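Local coordinates for tail fiber protein (Acinetobacter phage AM24, PDB 5W5P) that probably recognises, and may degrade, the capsular polysaccharide of its Acinetobacter baumannii host as the trimeric tailspike of the phage, at residues A[231-245]-A[262-276]. Numbering follows the deposited sequence.
Sequences MKGGRYLRISALVRA and IEENHLALCNRIIDS
Tyr236 and Leu267 sit side by side on successive coils of a right-handed parallel beta-helix, the fold common among phage tailspikes, and their side chains point together into its interior. Residues 231-245 and 262-276 are matching parts of successive coils; strands 235-237 and 266-268 run almost exactly parallel, 4° apart.

Backbone hydrogen bonds join the coils on each face. Tyr236 N donates to His266 O and Tyr236 O accepts from Ala268 N, both at 2.9 Å; past the corners at Leu242 and Ile273, Val243 O takes Asp275 N in the same way.

At the turn between the first two faces, Asn265 works as a bracket. Its ND2 reaches Met231 O, which also accepts from Glu263 N, while OD1 takes Gly234 N at 2.8 Å in its carbonyl plane. A water bonded to OD1 also meets Tyr236 OH. CG lies anti to the carbonyl carbon (chi1 -65°), which carries the amide across to the other coil, where its two bonds fix its rotation; it stands nearly perpendicular to the tyrosine ring, and OD1 lies at the ring's edge.

Inside, Leu242 CD2 rests 3.8 Å above the centre of one face of that ring and touches Leu267 CD2, also at 3.8 Å. Ile262 continues the apolar layer, meeting the selenium (SE) of Met231, modelled as selenomethionine, Leu242 CD2 and Val243 CG2.

Charged side chains point outward. Lys232 NZ forms a salt bridge with Glu264 of one neighbouring subunit, and Arg235 NH2 bonds Gly160 O of the other, placing this surface at the trimer interface. Ala268 CB lies over one face of the Arg235 guanidinium. On the third face, Arg244 NE forms a salt bridge with Asp275 OD1, 2.8 Å, although as a hydrogen bond it is weak, and beyond it Ser276 OG donates to Ala245 O at 2.8 Å.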
loop_
_atom_site.group_PDB
_atom_site.type_symbol
_atom_site.label_atom_id
_atom_site.label_comp_id
_atom_site.label_asym_id
_atom_site.label_seq_id
_atom_site.Cartn_x
_atom_site.Cartn_y
_atom_site.Cartn_z
HETATM N N MSE A 231 -15.583 -5.567 -6.111
HETATM C CA MSE A 231 -15.431 -6.518 -7.208
HETATM C C MSE A 231 -14.137 -7.299 -7.051
HETATM O O MSE A 231 -13.064 -6.773 -7.331
HETATM C CB MSE A 231 -15.432 -5.808 -8.558
HETATM C CG MSE A 231 -16.704 -5.068 -8.863
HETATM SE SE MSE A 231 -16.690 -4.250 -10.626
HETATM C CE MSE A 231 -17.225 -5.766 -11.721
ATOM N N LYS A 232 -14.234 -8.553 -6.612
ATOM C CA LYS A 232 -13.056 -9.344 -6.298
ATOM C C LYS A 232 -13.261 -10.794 -6.722
ATOM O O LYS A 232 -14.375 -11.326 -6.662
ATOM C CB LYS A 232 -12.722 -9.279 -4.795
ATOM C CG LYS A 232 -12.331 -7.888 -4.282
ATOM C CD LYS A 232 -12.584 -7.736 -2.783
ATOM C CE LYS A 232 -11.725 -8.701 -1.966
ATOM N NZ LYS A 232 -12.202 -8.830 -0.544
ATOM N N GLY A 233 -12.165 -11.427 -7.151
ATOM C CA GLY A 233 -12.149 -12.851 -7.414
ATOM C C GLY A 233 -12.772 -13.292 -8.718
ATOM O O GLY A 233 -12.929 -14.499 -8.930
ATOM N N GLY A 234 -13.126 -12.364 -9.603
ATOM C CA GLY A 234 -13.777 -12.740 -10.841
ATOM C C GLY A 234 -12.875 -12.749 -12.056
ATOM O O GLY A 234 -11.818 -12.110 -12.063
ATOM N N ARG A 235 -13.280 -13.492 -13.083
ATOM C CA ARG A 235 -12.629 -13.478 -14.385
ATOM C C ARG A 235 -13.479 -12.653 -15.341
ATOM O O ARG A 235 -14.706 -12.803 -15.374
ATOM C CB ARG A 235 -12.445 -14.898 -14.928
ATOM C CG ARG A 235 -11.218 -15.073 -15.827
ATOM C CD ARG A 235 -11.439 -14.514 -17.227
ATOM N NE ARG A 235 -10.361 -14.880 -18.143
ATOM C CZ ARG A 235 -9.146 -14.334 -18.146
ATOM N NH1 ARG A 235 -8.836 -13.369 -17.290
ATOM N NH2 ARG A 235 -8.236 -14.747 -19.016
ATOM N N TYR A 236 -12.828 -11.779 -16.106
ATOM C CA TYR A 236 -13.503 -10.915 -17.068
ATOM C C TYR A 236 -12.780 -11.032 -18.398
ATOM O O TYR A 236 -11.585 -10.734 -18.485
ATOM C CB TYR A 236 -13.527 -9.461 -16.594
ATOM C CG TYR A 236 -14.278 -9.262 -15.304
ATOM C CD1 TYR A 236 -13.675 -9.516 -14.079
ATOM C CD2 TYR A 236 -15.588 -8.818 -15.307
ATOM C CE1 TYR A 236 -14.358 -9.332 -12.898
ATOM C CE2 TYR A 236 -16.283 -8.633 -14.131
ATOM C CZ TYR A 236 -15.666 -8.891 -12.932
ATOM O OH TYR A 236 -16.363 -8.713 -11.764
ATOM N N LEU A 237 -13.506 -11.460 -19.425
ATOM C CA LEU A 237 -12.931 -11.745 -20.730
ATOM C C LEU A 237 -13.745 -11.017 -21.789
ATOM O O LEU A 237 -14.959 -11.230 -21.897
ATOM C CB LEU A 237 -12.907 -13.255 -20.988
ATOM C CG LEU A 237 -12.363 -13.763 -22.326
ATOM C CD1 LEU A 237 -10.968 -13.208 -22.605
ATOM C CD2 LEU A 237 -12.356 -15.281 -22.332
ATOM N N ARG A 238 -13.074 -10.152 -22.553
ATOM C CA ARG A 238 -13.684 -9.402 -23.656
ATOM C C ARG A 238 -14.920 -8.633 -23.191
ATOM O O ARG A 238 -15.945 -8.578 -23.877
ATOM C CB ARG A 238 -14.008 -10.321 -24.836
ATOM C CG ARG A 238 -12.780 -11.032 -25.397
ATOM C CD ARG A 238 -13.100 -11.838 -26.638
ATOM N NE ARG A 238 -11.955 -12.635 -27.077
ATOM C CZ ARG A 238 -11.697 -13.871 -26.653
ATOM N NH1 ARG A 238 -12.504 -14.455 -25.777
ATOM N NH2 ARG A 238 -10.636 -14.530 -27.110
ATOM N N ILE A 239 -14.807 -8.017 -22.014
ATOM C CA ILE A 239 -15.859 -7.190 -21.436
ATOM C C ILE A 239 -15.567 -5.734 -21.771
ATOM O O ILE A 239 -14.456 -5.244 -21.540
ATOM C CB ILE A 239 -15.962 -7.409 -19.916
ATOM C CG1 ILE A 239 -16.394 -8.852 -19.634
ATOM C CG2 ILE A 239 -16.889 -6.374 -19.267
ATOM C CD1 ILE A 239 -17.890 -9.082 -19.748
ATOM N N SER A 240 -16.563 -5.036 -22.319
ATOM C CA SER A 240 -16.342 -3.665 -22.773
ATOM C C SER A 240 -16.009 -2.742 -21.607
ATOM O O SER A 240 -15.196 -1.819 -21.746
ATOM C CB SER A 240 -17.573 -3.159 -23.526
ATOM O OG SER A 240 -18.037 -4.131 -24.450
ATOM N N ALA A 241 -16.632 -2.974 -20.453
ATOM C CA ALA A 241 -16.358 -2.190 -19.258
ATOM C C ALA A 241 -16.852 -2.967 -18.050
ATOM O O ALA A 241 -17.988 -3.447 -18.049
ATOM C CB ALA A 241 -17.038 -0.816 -19.319
ATOM N N LEU A 242 -16.005 -3.093 -17.029
ATOM C CA LEU A 242 -16.468 -3.671 -15.772
ATOM C C LEU A 242 -17.476 -2.747 -15.103
ATOM O O LEU A 242 -18.533 -3.194 -14.637
ATOM C CB LEU A 242 -15.283 -3.943 -14.842
ATOM C CG LEU A 242 -14.583 -5.298 -14.955
ATOM C CD1 LEU A 242 -13.863 -5.457 -16.295
ATOM C CD2 LEU A 242 -13.612 -5.495 -13.792
ATOM N N VAL A 243 -17.166 -1.452 -15.052
ATOM C CA VAL A 243 -18.044 -0.435 -14.483
ATOM C C VAL A 243 -18.192 0.695 -15.492
ATOM O O VAL A 243 -17.198 1.157 -16.063
ATOM C CB VAL A 243 -17.509 0.117 -13.145
ATOM C CG1 VAL A 243 -18.537 1.051 -12.510
ATOM C CG2 VAL A 243 -17.157 -1.017 -12.202
ATOM N N ARG A 244 -19.425 1.141 -15.706
ATOM C CA ARG A 244 -19.705 2.273 -16.570
ATOM C C ARG A 244 -20.718 3.164 -15.869
ATOM O O ARG A 244 -21.591 2.673 -15.147
ATOM C CB ARG A 244 -20.233 1.821 -17.940
ATOM C CG ARG A 244 -20.650 2.959 -18.855
ATOM C CD ARG A 244 -20.908 2.485 -20.276
ATOM N NE ARG A 244 -19.686 2.012 -20.915
ATOM C CZ ARG A 244 -19.646 1.289 -22.033
ATOM N NH1 ARG A 244 -20.767 0.960 -22.663
ATOM N NH2 ARG A 244 -18.479 0.899 -22.526
ATOM N N ALA A 245 -20.577 4.474 -16.056
ATOM C CA ALA A 245 -21.517 5.437 -15.497
ATOM C C ALA A 245 -21.541 6.659 -16.403
ATOM O O ALA A 245 -20.517 7.331 -16.553
ATOM C CB ALA A 245 -21.126 5.819 -14.068
ATOM N N ILE A 262 -11.960 -2.533 -7.140
ATOM C CA ILE A 262 -11.749 -3.608 -8.102
ATOM C C ILE A 262 -10.398 -4.233 -7.782
ATOM O O ILE A 262 -9.348 -3.647 -8.079
ATOM C CB ILE A 262 -11.805 -3.089 -9.545
ATOM C CG1 ILE A 262 -13.146 -2.406 -9.801
ATOM C CG2 ILE A 262 -11.555 -4.213 -10.534
ATOM C CD1 ILE A 262 -13.299 -1.845 -11.193
ATOM N N GLU A 263 -10.417 -5.421 -7.175
ATOM C CA GLU A 263 -9.223 -6.000 -6.577
ATOM C C GLU A 263 -9.209 -7.512 -6.766
ATOM O O GLU A 263 -10.241 -8.169 -6.625
ATOM C CB GLU A 263 -9.150 -5.655 -5.080
ATOM C CG GLU A 263 -7.803 -5.923 -4.428
ATOM C CD GLU A 263 -7.752 -5.485 -2.970
ATOM O OE1 GLU A 263 -6.642 -5.445 -2.397
ATOM O OE2 GLU A 263 -8.822 -5.191 -2.396
ATOM N N GLU A 264 -8.030 -8.051 -7.090
ATOM C CA GLU A 264 -7.791 -9.499 -7.149
ATOM C C GLU A 264 -8.684 -10.193 -8.182
ATOM O O GLU A 264 -9.294 -11.232 -7.916
ATOM C CB GLU A 264 -7.949 -10.136 -5.766
ATOM C CG GLU A 264 -6.683 -10.062 -4.909
ATOM C CD GLU A 264 -6.943 -9.536 -3.503
ATOM O OE1 GLU A 264 -7.987 -9.904 -2.913
ATOM O OE2 GLU A 264 -6.105 -8.753 -2.993
ATOM N N ASN A 265 -8.733 -9.627 -9.384
ATOM C CA ASN A 265 -9.479 -10.192 -10.500
ATOM C C ASN A 265 -8.522 -10.636 -11.599
ATOM O O ASN A 265 -7.322 -10.353 -11.565
ATOM C CB ASN A 265 -10.488 -9.190 -11.073
ATOM C CG ASN A 265 -11.580 -8.837 -10.091
ATOM O OD1 ASN A 265 -12.414 -9.677 -9.738
ATOM N ND2 ASN A 265 -11.587 -7.585 -9.643
ATOM N N HIS A 266 -9.079 -11.329 -12.588
ATOM C CA HIS A 266 -8.346 -11.777 -13.768
ATOM C C HIS A 266 -9.000 -11.123 -14.987
ATOM O O HIS A 266 -10.020 -11.601 -15.489
ATOM C CB HIS A 266 -8.355 -13.306 -13.868
ATOM C CG HIS A 266 -7.859 -14.001 -12.636
ATOM N ND1 HIS A 266 -6.608 -14.574 -12.558
ATOM C CD2 HIS A 266 -8.451 -14.227 -11.439
ATOM C CE1 HIS A 266 -6.446 -15.117 -11.364
ATOM N NE2 HIS A 266 -7.551 -14.920 -10.666
ATOM N N LEU A 267 -8.417 -10.021 -15.456
ATOM C CA LEU A 267 -8.947 -9.269 -16.587
ATOM C C LEU A 267 -8.163 -9.604 -17.846
ATOM O O LEU A 267 -6.930 -9.623 -17.839
ATOM C CB LEU A 267 -8.885 -7.760 -16.338
ATOM C CG LEU A 267 -9.317 -7.234 -14.968
ATOM C CD1 LEU A 267 -9.304 -5.722 -14.954
ATOM C CD2 LEU A 267 -10.697 -7.753 -14.604
ATOM N N ALA A 268 -8.882 -9.859 -18.932
ATOM C CA ALA A 268 -8.235 -10.169 -20.198
ATOM C C ALA A 268 -9.082 -9.632 -21.340
ATOM O O ALA A 268 -10.293 -9.876 -21.384
ATOM C CB ALA A 268 -8.018 -11.676 -20.351
ATOM N N LEU A 269 -8.437 -8.894 -22.245
ATOM C CA LEU A 269 -9.058 -8.422 -23.482
ATOM C C LEU A 269 -10.269 -7.534 -23.214
ATOM O O LEU A 269 -11.184 -7.456 -24.034
ATOM C CB LEU A 269 -9.441 -9.594 -24.384
ATOM C CG LEU A 269 -8.248 -10.451 -24.815
ATOM C CD1 LEU A 269 -8.700 -11.784 -25.399
ATOM C CD2 LEU A 269 -7.406 -9.677 -25.809
ATOM N N CYS A 270 -10.283 -6.855 -22.071
ATOM C CA CYS A 270 -11.348 -5.918 -21.745
ATOM C C CYS A 270 -11.044 -4.554 -22.354
ATOM O O CYS A 270 -9.885 -4.133 -22.410
ATOM C CB CYS A 270 -11.518 -5.796 -20.229
ATOM S SG CYS A 270 -11.836 -7.369 -19.378
ATOM N N ASN A 271 -12.090 -3.872 -22.827
ATOM C CA ASN A 271 -11.897 -2.566 -23.454
ATOM C C ASN A 271 -11.604 -1.492 -22.416
ATOM O O ASN A 271 -10.781 -0.601 -22.654
ATOM C CB ASN A 271 -13.127 -2.178 -24.276
ATOM C CG ASN A 271 -13.284 -3.016 -25.526
ATOM O OD1 ASN A 271 -12.299 -3.439 -26.135
ATOM N ND2 ASN A 271 -14.529 -3.264 -25.917
ATOM N N ARG A 272 -12.293 -1.542 -21.276
ATOM C CA ARG A 272 -12.072 -0.617 -20.174
ATOM C C ARG A 272 -12.312 -1.352 -18.867
ATOM O O ARG A 272 -13.114 -2.288 -18.803
ATOM C CB ARG A 272 -12.999 0.610 -20.232
ATOM C CG ARG A 272 -12.897 1.442 -21.494
ATOM C CD ARG A 272 -11.764 2.442 -21.418
ATOM N NE ARG A 272 -11.826 3.395 -22.526
ATOM C CZ ARG A 272 -11.190 3.234 -23.682
ATOM N NH1 ARG A 272 -11.308 4.149 -24.635
ATOM N NH2 ARG A 272 -10.433 2.161 -23.882
ATOM N N ILE A 273 -11.604 -0.925 -17.825
ATOM C CA ILE A 273 -11.945 -1.363 -16.477
ATOM C C ILE A 273 -13.069 -0.501 -15.919
ATOM O O ILE A 273 -14.112 -1.009 -15.491
ATOM C CB ILE A 273 -10.704 -1.332 -15.567
ATOM C CG1 ILE A 273 -9.594 -2.218 -16.134
ATOM C CG2 ILE A 273 -11.067 -1.781 -14.168
ATOM C CD1 ILE A 273 -8.305 -2.169 -15.322
ATOM N N ILE A 274 -12.876 0.815 -15.931
ATOM C CA ILE A 274 -13.892 1.782 -15.538
ATOM C C ILE A 274 -14.062 2.767 -16.685
ATOM O O ILE A 274 -13.075 3.275 -17.227
ATOM C CB ILE A 274 -13.516 2.520 -14.238
ATOM C CG1 ILE A 274 -13.407 1.532 -13.075
ATOM C CG2 ILE A 274 -14.531 3.610 -13.929
ATOM C CD1 ILE A 274 -13.137 2.197 -11.739
ATOM N N ASP A 275 -15.311 3.026 -17.063
ATOM C CA ASP A 275 -15.632 3.911 -18.180
ATOM C C ASP A 275 -16.588 4.990 -17.678
ATOM O O ASP A 275 -17.797 4.755 -17.584
ATOM C CB ASP A 275 -16.237 3.117 -19.335
ATOM C CG ASP A 275 -16.494 3.968 -20.556
ATOM O OD1 ASP A 275 -17.406 3.626 -21.341
ATOM O OD2 ASP A 275 -15.782 4.977 -20.734
ATOM N N SER A 276 -16.054 6.166 -17.358
ATOM C CA SER A 276 -16.879 7.273 -16.884
ATOM C C SER A 276 -16.094 8.577 -17.055
ATOM O O SER A 276 -15.105 8.627 -17.794
ATOM C CB SER A 276 -17.317 7.027 -15.431
ATOM O OG SER A 276 -18.283 7.981 -15.035
HETATM O O HOH W 1 -6.033 -12.162 -16.649
HETATM O O HOH W 2 -15.256 -9.474 -9.605
HETATM O O HOH W 3 -16.733 -4.557 -27.070
#